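RTX-adhesin (Marinomonas primoryensis, PDB 5IRB) forms a calcium-binding section, built of tandem beta-sandwich domains, of a 1.5-MDa adhesin that binds its Antarctic bacterium to diatoms and ice. Local coordinates at residues Ile114-Ile119 with Gly200-His206; Asp123-Ala127 with Thr205-Thr210; Met152-Gly156 with Ala179-Ser183; Gly246-Glu250 with Val292-Asp296. One frame throughout, in Å; residues are numbered along the deposited sequence.

Contact 1: residues Ile114-Ile119 with Gly200-His206; sequences IRVNSI and GTTTSTH. With CA (calcium ion), chain G.
Ile119 and His206 make the aromatic part of this contact. The CG2 methyl of Ile119 lies over one face of the imidazole in a CH-pi contact, 4.2 Å from the ring centroid and 15° off its normal, while CG1 of Ile119 reaches ND1 of His206 at 3.6 Å. Beyond the ring, NE2 of His206 bonds to the carbonyl of Leu178. The aliphatic contacts continue along the strands. Val116 straddles two side chains: CG1, anti to its own N (chi1 -179°), meets Ser204 OG, whereas CG2 meets the CG2 methyl of Thr202 at 3.7 Å. Ile114 lays its CG2 methyl on the backbone of Thr201, 3.5 Å from the carbonyl carbon. Strands 112-116 and 197-208 belong to the two facing sheets of an immunoglobulin-like sandwich, and their segments run nearly parallel, 18° apart, where strand 112-116 edges its sheet. No direct hydrogen bond joins them; water does that work. One molecule accepts from Ile114 N and donates to Thr201 O, and another donates to Asn117 O at 2.5 Å and is hydrogen-bonded to Ser204 OG. The latter water is also a ligand of a calcium ion, which Thr205 O binds at 2.4 Å. Three further waters and the carboxylate of Asp123 complete that site, where the loop leaving strand 112-116 passes Thr205, near the break in strand 197-208.

Contact 2: residues Asp123-Ala127 with Thr205-Thr210; sequences DVVNA and THTVDT. With CA (calcium ion), chain G; CA (calcium ion), chain D; CA (calcium ion), chain F.
Val124 and Thr207 lie on the same face of the sheet with their side chains slanting across each other, the CG2 methyl of Val124 3.3 Å from Thr207 OG1. The other branch, CG1 of Val124, is anti to its N (chi1 179°) and runs alongside Asp209, ending 3.9 Å from that residue's CB. Val125 points to the reverse face, where its CG2 meets the imidazole of His206 obliquely, 3.7 Å from CD2. These alternating side chains reflect a short parallel ladder: Thr207 N donates to Asp123 O, Val125 N to Thr207 O at 2.9 Å, almost in line with the carbonyl (C=O...N 160°), and Asp209 N to Val125 O. A CA-H...O contact from Asn126 CA to Asp209 O, 3.1 Å, extends the pairing. In an immunoglobulin-like domain this corresponds to the second half of a split first strand, A', which crosses over to pair with the last strand, G. Three calcium ions lie about the ladder. Both carboxylate oxygens of Asp123 bind the ion that Thr205 O also holds, with OD2 at 2.4 Å, and OD1 additionally accepts from Ile119 N. Val124 O is a ligand, at 2.2 Å, of a second ion shared with Thr120, Asp122 and Glu129. Asp209 takes a third in bidentate fashion, its OD1 at 2.4 Å, together with Ser211 and Asp296 from the adjoining domain linker and next domain.

Contact 3: residues Met152-Gly156 with Ala179-Ser183; sequences MTING and AQDNS. With CA (calcium ion), chain J.
Asp181 OD2 is gripped by three donors. Asn155 N sends it a nearly straight hydrogen bond, 2.8 Å long with an N-H...O angle of 175°, which OD2 receives on its anti lone pair, away from the other carboxylate oxygen. Two waters also donate to OD2: one, 2.7 Å from it, is itself a ligand of the calcium ion, and the other accepts from Gly156 N and donates weakly to Thr153 O. The second oxygen, OD1, binds that calcium directly at 2.3 Å, so the carboxylate works from both ends, one on the metal and one on the turn. Ser183 O and four waters make up the remaining coordination, and the same site has also been observed to hold magnesium. Charge on the metal and the donors around OD2 probably both favour the ionised form of Asp181. Asp181 CG lies anti to its N (chi1 -170°), which carries the carboxylate toward the turn, and the CG2 methyl of Ile154 packs against Asp181 CB at 4.0 Å. Farther out, the amides of Asn155 and Gln180 are inclined by 59°. A water joins Asn155 ND2 to Gln180 OE1, at 3.0 Å from the latter; Asn155 ND2 also bonds Asp177 and Gln180 NE2 bonds Ser176 O. Asn155 and Gly156, both with positive phi, form the type I' turn between strands 149-154 and 157-162. Asp181 thus ties this hairpin tip to the exit of helix 175-180, just where the chain enters strand 183-191 of the same sheet.

Contact 4: residues Gly246-Glu250 with Val292-Asp296; sequences GDIAE and VTSSD. With CA (calcium ion), chain D.
Ser294 meets Ile248 closely: its OG sits 3.3 Å from Ile248 CA and 3.5 Å from CG1 of the same isoleucine, and its CB rests against Asp247 O. Two residues earlier on the strand, Val292 CG1 meets the CG2 methyl of Ile248 at 4.2 Å, an apolar contact continued by Val217 and Ala243, on which both side chains pack. At the other end, Asp247 OD2 comes to 3.6 Å from Asp296 CB, with the two carboxylate planes turned 68° apart. No hydrogen bond passes directly between residues 246-250 and 292-296, but a water lies between them: it accepts from Ser295 N at 3.1 Å and is within donating distance of Asp247 O, among several acceptors that compete for its protons. In the next shell, Asp252 OD2 holds both Ser294 OG and Ala249 N, which fixes the serine hydroxyl beside the loop. Asp213 N bonds Asp247 OD2, and Asn300 N bonds Asp296 OD1. With CG of Asp296 between its own N and carbonyl carbon (chi1 67°), OD2 is delivered to a calcium ion at 2.2 Å, where Asp209 and Ser211 are fellow ligands. A water of that calcium donates to Asp247 OD2 at 2.5 Å, making Asp247 a second-shell residue that orients a metal ligand. The two acidic side chains, 4.5 Å apart between Asp247 OD2 and Asp296 OD2, would probably disfavour each other without the cation; the calcium, its bound water and the backbone N-H groups probably offset this and would favour the ionised form of both carboxylates.

How the contacts relate
Contacts 1, 2 and 3 belong to one beta-sandwich domain, the middle of three strung along the elongated chain, while contact 4 lies in the domain after it. Contacts 1 and 2 share Thr205, His206 and a calcium ion; their centres are about 15 Å apart, and their segments alternate along the sequence. Contact 3 falls between the paired segments of both, about 12 Å from each centre to centre, and reaches the same sheet through strand 149-154, its second segment leading into strand 183-191. Contact 4 follows in sequence, about 19 Å centre to centre from contact 2, and meets it through a calcium ion bound by Asp209 and Asp296. This ion bridges consecutive domains, consistent with calcium stiffening the extended adhesin.

Contact 1: residues Ile114-Ile119 with Gly200-His206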
loop_
_atom_site.group_PDB
_atom_site.type_symbol
_atom_site.label_atom_id
_atom_site.label_comp_id
_atom_site.label_asym_id
_atom_site.label_seq_id
_atom_site.Cartn_x
_atom_site.Cartn_y
_atom_site.Cartn_z
ATOM N N ILE A 114 3.144 -2.554 -4.884
ATOM C CA ILE A 114 2.773 -2.352 -3.473
ATOM C C ILE A 114 1.273 -2.622 -3.347
ATOM O O ILE A 114 0.498 -2.301 -4.245
ATOM C CB ILE A 114 3.150 -0.933 -2.972
ATOM C CG1 ILE A 114 2.817 -0.754 -1.482
ATOM C CG2 ILE A 114 2.511 0.132 -3.843
ATOM C CD1 ILE A 114 3.503 0.446 -0.838
ATOM N N ARG A 115 0.891 -3.314 -2.279
ATOM C CA ARG A 115 -0.526 -3.408 -1.929
ATOM C C ARG A 115 -0.733 -2.919 -0.482
ATOM O O ARG A 115 0.179 -2.976 0.358
ATOM C CB ARG A 115 -1.044 -4.845 -2.101
ATOM C CG ARG A 115 -0.433 -5.841 -1.127
ATOM C CD ARG A 115 -0.783 -7.287 -1.452
ATOM N NE ARG A 115 -0.682 -8.151 -0.271
ATOM C CZ ARG A 115 0.136 -9.203 -0.152
ATOM N NH1 ARG A 115 0.132 -9.914 0.973
ATOM N NH2 ARG A 115 0.945 -9.555 -1.147
ATOM N N VAL A 116 -1.946 -2.447 -0.211
ATOM C CA VAL A 116 -2.359 -1.989 1.110
ATOM C C VAL A 116 -3.557 -2.812 1.588
ATOM O O VAL A 116 -4.543 -2.970 0.863
ATOM C CB VAL A 116 -2.720 -0.499 1.108
ATOM C CG1 VAL A 116 -3.138 -0.037 2.511
ATOM C CG2 VAL A 116 -1.541 0.322 0.614
ATOM N N ASN A 117 -3.414 -3.376 2.787
ATOM C CA ASN A 117 -4.449 -4.162 3.435
ATOM C C ASN A 117 -5.667 -3.305 3.815
ATOM O O ASN A 117 -5.631 -2.077 3.728
ATOM C CB ASN A 117 -3.885 -4.836 4.698
ATOM C CG ASN A 117 -2.725 -5.778 4.399
ATOM O OD1 ASN A 117 -2.775 -6.575 3.463
ATOM N ND2 ASN A 117 -1.675 -5.692 5.206
ATOM N N SER A 118 -6.718 -3.946 4.297
ATOM C CA SER A 118 -7.880 -3.178 4.739
ATOM C C SER A 118 -7.540 -2.248 5.920
ATOM O O SER A 118 -6.641 -2.528 6.732
ATOM C CB SER A 118 -9.030 -4.143 5.073
ATOM O OG SER A 118 -8.743 -4.861 6.261
ATOM N N ILE A 119 -8.198 -1.083 5.925
ATOM C CA ILE A 119 -8.151 -0.090 7.012
ATOM C C ILE A 119 -9.027 -0.540 8.191
ATOM O O ILE A 119 -10.235 -0.379 8.154
ATOM C CB ILE A 119 -8.585 1.309 6.511
ATOM C CG1 ILE A 119 -7.771 1.724 5.271
ATOM C CG2 ILE A 119 -8.444 2.363 7.616
ATOM C CD1 ILE A 119 -6.226 1.670 5.427
ATOM N N GLY A 200 6.784 2.188 -7.038
ATOM C CA GLY A 200 5.495 1.547 -7.233
ATOM C C GLY A 200 4.468 2.273 -6.386
ATOM O O GLY A 200 4.805 2.811 -5.336
ATOM N N THR A 201 3.227 2.315 -6.847
ATOM C CA THR A 201 2.160 2.982 -6.099
ATOM C C THR A 201 0.859 2.201 -6.197
ATOM O O THR A 201 0.657 1.420 -7.139
ATOM C CB THR A 201 1.854 4.389 -6.631
ATOM O OG1 THR A 201 1.145 4.257 -7.873
ATOM C CG2 THR A 201 3.119 5.217 -6.846
ATOM N N THR A 202 -0.043 2.475 -5.266
ATOM C CA THR A 202 -1.366 1.868 -5.255
ATOM C C THR A 202 -2.255 2.819 -4.519
ATOM O O THR A 202 -1.779 3.674 -3.754
ATOM C CB THR A 202 -1.424 0.496 -4.536
ATOM O OG1 THR A 202 -2.662 -0.152 -4.835
ATOM C CG2 THR A 202 -1.308 0.652 -3.034
ATOM N N THR A 203 -3.549 2.694 -4.761
ATOM C CA THR A 203 -4.498 3.556 -4.095
ATOM C C THR A 203 -5.279 2.770 -3.045
ATOM O O THR A 203 -5.888 1.748 -3.347
ATOM C CB THR A 203 -5.428 4.205 -5.109
ATOM O OG1 THR A 203 -4.649 5.100 -5.924
ATOM C CG2 THR A 203 -6.532 4.963 -4.386
ATOM N N SER A 204 -5.241 3.246 -1.808
ATOM C CA SER A 204 -6.019 2.653 -0.739
ATOM C C SER A 204 -7.299 3.457 -0.530
ATOM O O SER A 204 -7.273 4.688 -0.398
ATOM C CB SER A 204 -5.206 2.599 0.554
ATOM O OG SER A 204 -5.935 1.956 1.596
ATOM N N THR A 205 -8.425 2.763 -0.497
ATOM C CA THR A 205 -9.667 3.437 -0.203
ATOM C C THR A 205 -10.334 2.714 0.958
ATOM O O THR A 205 -10.173 1.494 1.127
ATOM C CB THR A 205 -10.609 3.446 -1.397
ATOM O OG1 THR A 205 -11.037 2.108 -1.673
ATOM C CG2 THR A 205 -9.920 4.056 -2.628
ATOM N N HIS A 206 -11.102 3.467 1.732
ATOM C CA HIS A 206 -11.901 2.906 2.808
ATOM C C HIS A 206 -13.145 3.769 2.984
ATOM O O HIS A 206 -13.284 4.796 2.317
ATOM C CB HIS A 206 -11.084 2.809 4.098
ATOM C CG HIS A 206 -10.680 4.159 4.668
ATOM N ND1 HIS A 206 -9.469 4.756 4.313
ATOM C CD2 HIS A 206 -11.276 4.958 5.516
ATOM C CE1 HIS A 206 -9.380 5.897 4.948
ATOM N NE2 HIS A 206 -10.469 6.079 5.707
HETATM CA CA CA G . -9.574 -0.807 1.512
HETATM O O HOH W 1 1.790 -1.660 -7.293
HETATM O O HOH W 2 -3.679 -2.151 -2.379
HETATM O O HOH W 3 -6.866 -0.460 2.320
HETATM O O HOH W 4 -11.326 -0.413 -0.375
HETATM O O HOH W 5 -8.489 -0.356 -0.931
HETATM O O HOH W 6 -9.135 -3.093 1.500
#

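Contact 2: residues Asp123-Ala127 with Thr205-Thr210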
loop_
_atom_site.group_PDB
_atom_site.type_symbol
_atom_site.label_atom_id
_atom_site.label_comp_id
_atom_site.label_asym_id
_atom_site.label_seq_id
_atom_site.Cartn_x
_atom_site.Cartn_y
_atom_site.Cartn_z
ATOM N N ASP A 123 -12.503 -2.555 6.877
ATOM C CA ASP A 123 -12.228 -1.508 5.893
ATOM C C ASP A 123 -13.187 -0.325 6.108
ATOM O O ASP A 123 -13.447 0.468 5.190
ATOM C CB ASP A 123 -12.327 -2.049 4.464
ATOM C CG ASP A 123 -11.391 -1.339 3.502
ATOM O OD1 ASP A 123 -10.303 -0.858 3.909
ATOM O OD2 ASP A 123 -11.798 -1.217 2.335
ATOM N N VAL A 124 -13.725 -0.233 7.323
ATOM C CA VAL A 124 -14.539 0.907 7.749
ATOM C C VAL A 124 -13.967 1.556 9.020
ATOM O O VAL A 124 -13.702 0.886 10.034
ATOM C CB VAL A 124 -16.007 0.475 7.984
ATOM C CG1 VAL A 124 -16.847 1.642 8.460
ATOM C CG2 VAL A 124 -16.576 -0.116 6.709
ATOM N N VAL A 125 -13.800 2.873 8.989
ATOM C CA VAL A 125 -13.341 3.581 10.178
ATOM C C VAL A 125 -14.544 4.027 10.997
ATOM O O VAL A 125 -15.269 4.941 10.591
ATOM C CB VAL A 125 -12.480 4.802 9.840
ATOM C CG1 VAL A 125 -12.112 5.552 11.118
ATOM C CG2 VAL A 125 -11.189 4.360 9.117
ATOM N N ASN A 126 -14.768 3.390 12.141
ATOM C CA ASN A 126 -15.892 3.800 12.987
ATOM C C ASN A 126 -15.510 4.902 13.980
ATOM O O ASN A 126 -14.362 5.348 13.999
ATOM C CB ASN A 126 -16.518 2.591 13.719
ATOM C CG ASN A 126 -15.639 2.036 14.840
ATOM O OD1 ASN A 126 -14.683 2.674 15.295
ATOM N ND2 ASN A 126 -15.991 0.850 15.318
ATOM N N ALA A 127 -16.477 5.304 14.814
ATOM C CA ALA A 127 -16.279 6.406 15.757
ATOM C C ALA A 127 -15.079 6.204 16.678
ATOM O O ALA A 127 -14.223 7.072 16.805
ATOM C CB ALA A 127 -17.565 6.626 16.598
ATOM N N THR A 205 -8.425 2.763 -0.497
ATOM C CA THR A 205 -9.667 3.437 -0.203
ATOM C C THR A 205 -10.334 2.714 0.958
ATOM O O THR A 205 -10.173 1.494 1.127
ATOM C CB THR A 205 -10.609 3.446 -1.397
ATOM O OG1 THR A 205 -11.037 2.108 -1.673
ATOM C CG2 THR A 205 -9.920 4.056 -2.628
ATOM N N HIS A 206 -11.102 3.467 1.732
ATOM C CA HIS A 206 -11.901 2.906 2.808
ATOM C C HIS A 206 -13.145 3.769 2.984
ATOM O O HIS A 206 -13.284 4.796 2.317
ATOM C CB HIS A 206 -11.084 2.809 4.098
ATOM C CG HIS A 206 -10.680 4.159 4.668
ATOM N ND1 HIS A 206 -9.469 4.756 4.313
ATOM C CD2 HIS A 206 -11.276 4.958 5.516
ATOM C CE1 HIS A 206 -9.380 5.897 4.948
ATOM N NE2 HIS A 206 -10.469 6.079 5.707
ATOM N N THR A 207 -14.066 3.357 3.845
ATOM C CA THR A 207 -15.227 4.206 4.114
ATOM C C THR A 207 -15.212 4.644 5.570
ATOM O O THR A 207 -14.572 4.012 6.419
ATOM C CB THR A 207 -16.555 3.501 3.764
ATOM O OG1 THR A 207 -16.749 2.349 4.594
ATOM C CG2 THR A 207 -16.534 3.091 2.295
ATOM N N VAL A 208 -15.886 5.753 5.845
ATOM C CA VAL A 208 -15.921 6.289 7.187
ATOM C C VAL A 208 -17.376 6.301 7.667
ATOM O O VAL A 208 -18.254 6.845 6.999
ATOM C CB VAL A 208 -15.294 7.699 7.245
ATOM C CG1 VAL A 208 -15.424 8.289 8.632
ATOM C CG2 VAL A 208 -13.802 7.644 6.807
ATOM N N ASP A 209 -17.618 5.663 8.808
ATOM C CA ASP A 209 -18.955 5.574 9.414
ATOM C C ASP A 209 -18.813 5.758 10.913
ATOM O O ASP A 209 -18.461 4.815 11.623
ATOM C CB ASP A 209 -19.621 4.233 9.115
ATOM C CG ASP A 209 -21.090 4.191 9.569
ATOM O OD1 ASP A 209 -21.477 5.051 10.395
ATOM O OD2 ASP A 209 -21.836 3.284 9.119
ATOM N N THR A 210 -19.084 6.965 11.407
ATOM C CA THR A 210 -18.859 7.226 12.823
ATOM C C THR A 210 -20.140 7.435 13.633
ATOM O O THR A 210 -20.085 7.960 14.737
ATOM C CB THR A 210 -17.972 8.450 13.024
ATOM O OG1 THR A 210 -18.636 9.596 12.485
ATOM C CG2 THR A 210 -16.604 8.261 12.343
HETATM CA CA CA G . -9.574 -0.807 1.512
HETATM CA CA CA D . -23.690 4.141 10.635
HETATM CA CA CA F . -13.514 -0.795 11.385
HETATM O O HOH W 7 -15.130 0.249 3.041
HETATM O O HOH W 8 -24.206 5.796 9.414
HETATM O O HOH W 9 -26.120 3.905 11.280
HETATM O O HOH W 10 -24.453 2.521 9.118
HETATM O O HOH W 11 -13.143 -2.492 12.328
HETATM O O HOH W 12 -15.993 -0.840 11.906
#

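Contact 3: residues Met152-Gly156 with Ala179-Ser183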
loop_
_atom_site.group_PDB
_atom_site.type_symbol
_atom_site.label_atom_id
_atom_site.label_comp_id
_atom_site.label_asym_id
_atom_site.label_seq_id
_atom_site.Cartn_x
_atom_site.Cartn_y
_atom_site.Cartn_z
ATOM N N MET A 152 3.052 7.790 2.410
ATOM C CA MET A 152 1.651 8.073 2.136
ATOM C C MET A 152 1.334 9.395 2.791
ATOM O O MET A 152 1.906 9.713 3.835
ATOM C CB MET A 152 0.759 6.966 2.669
ATOM C CG MET A 152 0.867 6.789 4.171
ATOM S SD MET A 152 0.327 5.159 4.666
ATOM C CE MET A 152 1.858 4.268 4.368
ATOM N N THR A 153 0.462 10.182 2.172
ATOM C CA THR A 153 0.031 11.433 2.768
ATOM C C THR A 153 -1.481 11.373 3.007
ATOM O O THR A 153 -2.275 11.260 2.066
ATOM C CB THR A 153 0.376 12.631 1.882
ATOM O OG1 THR A 153 1.778 12.627 1.621
ATOM C CG2 THR A 153 0.020 13.923 2.584
ATOM N N ILE A 154 -1.861 11.440 4.276
ATOM C CA ILE A 154 -3.233 11.158 4.690
ATOM C C ILE A 154 -3.761 12.362 5.445
ATOM O O ILE A 154 -3.240 12.711 6.508
ATOM C CB ILE A 154 -3.323 9.885 5.562
ATOM C CG1 ILE A 154 -2.731 8.694 4.812
ATOM C CG2 ILE A 154 -4.792 9.585 5.948
ATOM C CD1 ILE A 154 -2.598 7.434 5.635
ATOM N N ASN A 155 -4.766 13.011 4.864
ATOM C CA ASN A 155 -5.306 14.259 5.394
ATOM C C ASN A 155 -4.217 15.309 5.541
ATOM O O ASN A 155 -4.184 16.060 6.514
ATOM C CB ASN A 155 -5.981 14.008 6.739
ATOM C CG ASN A 155 -6.871 15.153 7.171
ATOM O OD1 ASN A 155 -7.469 15.824 6.335
ATOM N ND2 ASN A 155 -6.963 15.383 8.480
ATOM N N GLY A 156 -3.314 15.359 4.569
ATOM C CA GLY A 156 -2.233 16.332 4.602
ATOM C C GLY A 156 -1.035 15.932 5.434
ATOM O O GLY A 156 -0.022 16.627 5.437
ATOM N N ALA A 179 -10.300 9.316 9.249
ATOM C CA ALA A 179 -11.706 9.744 9.253
ATOM C C ALA A 179 -11.981 10.828 8.208
ATOM O O ALA A 179 -13.117 10.969 7.738
ATOM C CB ALA A 179 -12.123 10.234 10.642
ATOM N N GLN A 180 -10.950 11.598 7.861
ATOM C CA GLN A 180 -11.124 12.738 6.971
ATOM C C GLN A 180 -10.609 12.533 5.559
ATOM O O GLN A 180 -10.808 13.388 4.708
ATOM C CB GLN A 180 -10.466 13.959 7.587
ATOM C CG GLN A 180 -11.259 14.511 8.739
ATOM C CD GLN A 180 -10.467 15.471 9.591
ATOM O OE1 GLN A 180 -10.303 16.641 9.240
ATOM N NE2 GLN A 180 -9.971 14.984 10.725
ATOM N N ASP A 181 -9.938 11.417 5.308
ATOM C CA ASP A 181 -9.315 11.181 4.017
ATOM C C ASP A 181 -9.530 9.712 3.686
ATOM O O ASP A 181 -8.753 8.861 4.128
ATOM C CB ASP A 181 -7.807 11.510 4.072
ATOM C CG ASP A 181 -7.143 11.527 2.704
ATOM O OD1 ASP A 181 -7.807 11.203 1.699
ATOM O OD2 ASP A 181 -5.930 11.833 2.633
ATOM N N ASN A 182 -10.565 9.395 2.915
ATOM C CA ASN A 182 -10.917 7.989 2.720
ATOM C C ASN A 182 -10.302 7.346 1.483
ATOM O O ASN A 182 -10.503 6.157 1.228
ATOM C CB ASN A 182 -12.437 7.812 2.699
ATOM C CG ASN A 182 -13.115 8.546 1.555
ATOM O OD1 ASN A 182 -12.472 9.030 0.626
ATOM N ND2 ASN A 182 -14.442 8.633 1.629
ATOM N N SER A 183 -9.517 8.125 0.746
ATOM C CA SER A 183 -8.796 7.606 -0.402
ATOM C C SER A 183 -7.433 8.295 -0.536
ATOM O O SER A 183 -7.344 9.511 -0.689
ATOM C CB SER A 183 -9.610 7.784 -1.680
ATOM O OG SER A 183 -8.914 7.202 -2.768
HETATM CA CA CA J . -7.776 11.788 -0.507
HETATM O O HOH W 13 -3.444 13.782 2.406
HETATM O O HOH W 14 -7.827 18.182 9.965
HETATM O O HOH W 15 -5.308 11.709 0.002
HETATM O O HOH W 16 -9.956 10.843 -0.584
HETATM O O HOH W 17 -7.539 13.882 0.370
HETATM O O HOH W 18 -7.409 11.610 -2.870
#

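Contact 4: residues Gly246-Glu250 with Val292-Asp296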
loop_
_atom_site.group_PDB
_atom_site.type_symbol
_atom_site.label_atom_id
_atom_site.label_comp_id
_atom_site.label_asym_id
_atom_site.label_seq_id
_atom_site.Cartn_x
_atom_site.Cartn_y
_atom_site.Cartn_z
ATOM N N GLY A 246 -34.303 3.352 12.298
ATOM C CA GLY A 246 -32.870 3.539 12.479
ATOM C C GLY A 246 -32.151 2.201 12.476
ATOM O O GLY A 246 -32.452 1.336 11.654
ATOM N N ASP A 247 -31.219 2.020 13.406
ATOM C CA ASP A 247 -30.488 0.767 13.528
ATOM C C ASP A 247 -31.062 -0.187 14.565
ATOM O O ASP A 247 -30.425 -1.184 14.912
ATOM C CB ASP A 247 -29.030 1.070 13.869
ATOM C CG ASP A 247 -28.279 1.608 12.691
ATOM O OD1 ASP A 247 -28.494 1.102 11.565
ATOM O OD2 ASP A 247 -27.550 2.586 12.889
ATOM N N ILE A 248 -32.261 0.102 15.060
ATOM C CA ILE A 248 -32.891 -0.799 16.022
ATOM C C ILE A 248 -33.127 -2.159 15.360
ATOM O O ILE A 248 -33.590 -2.236 14.217
ATOM C CB ILE A 248 -34.233 -0.230 16.578
ATOM C CG1 ILE A 248 -33.981 1.043 17.391
ATOM C CG2 ILE A 248 -34.949 -1.274 17.422
ATOM C CD1 ILE A 248 -35.258 1.736 17.914
ATOM N N ALA A 249 -32.822 -3.237 16.074
ATOM C CA ALA A 249 -32.942 -4.556 15.481
ATOM C C ALA A 249 -33.466 -5.570 16.488
ATOM O O ALA A 249 -33.279 -5.399 17.689
ATOM C CB ALA A 249 -31.596 -5.004 14.945
ATOM N N GLU A 250 -34.123 -6.613 15.993
ATOM C CA GLU A 250 -34.484 -7.763 16.823
ATOM C C GLU A 250 -33.306 -8.197 17.677
ATOM O O GLU A 250 -32.203 -8.333 17.172
ATOM C CB GLU A 250 -34.938 -8.943 15.968
ATOM C CG GLU A 250 -35.428 -10.133 16.795
ATOM C CD GLU A 250 -35.799 -11.323 15.941
ATOM O OE1 GLU A 250 -35.706 -11.217 14.700
ATOM O OE2 GLU A 250 -36.211 -12.357 16.514
ATOM N N VAL A 292 -33.516 1.744 24.365
ATOM C CA VAL A 292 -33.053 0.660 23.492
ATOM C C VAL A 292 -31.625 0.943 23.008
ATOM O O VAL A 292 -31.314 2.048 22.560
ATOM C CB VAL A 292 -33.997 0.447 22.310
ATOM C CG1 VAL A 292 -33.410 -0.559 21.295
ATOM C CG2 VAL A 292 -35.374 -0.030 22.841
ATOM N N THR A 293 -30.749 -0.045 23.182
ATOM C CA THR A 293 -29.351 0.060 22.771
ATOM C C THR A 293 -29.164 -0.673 21.441
ATOM O O THR A 293 -29.429 -1.874 21.346
ATOM C CB THR A 293 -28.394 -0.503 23.821
ATOM O OG1 THR A 293 -28.458 0.314 24.999
ATOM C CG2 THR A 293 -26.932 -0.496 23.280
ATOM N N SER A 294 -28.759 0.067 20.409
ATOM C CA SER A 294 -28.526 -0.535 19.107
ATOM C C SER A 294 -27.102 -0.322 18.578
ATOM O O SER A 294 -26.302 0.410 19.142
ATOM C CB SER A 294 -29.537 0.003 18.099
ATOM O OG SER A 294 -30.887 -0.171 18.558
ATOM N N SER A 295 -26.804 -0.989 17.476
ATOM C CA SER A 295 -25.522 -0.811 16.822
ATOM C C SER A 295 -25.673 -1.042 15.320
ATOM O O SER A 295 -26.588 -1.739 14.885
ATOM C CB SER A 295 -24.495 -1.744 17.470
ATOM O OG SER A 295 -24.866 -3.078 17.203
ATOM N N ASP A 296 -24.821 -0.387 14.530
ATOM C CA ASP A 296 -24.745 -0.649 13.093
ATOM C C ASP A 296 -23.628 -1.656 12.769
ATOM O O ASP A 296 -22.926 -2.123 13.670
ATOM C CB ASP A 296 -24.606 0.678 12.306
ATOM C CG ASP A 296 -23.262 1.408 12.540
ATOM O OD1 ASP A 296 -22.356 0.833 13.183
ATOM O OD2 ASP A 296 -23.122 2.563 12.058
HETATM CA CA CA D . -23.690 4.141 10.635
HETATM O O HOH W 19 -29.040 -2.819 16.446
HETATM O O HOH W 9 -26.120 3.905 11.280
HETATM O O HOH W 8 -24.206 5.796 9.414
HETATM O O HOH W 10 -24.453 2.521 9.118
#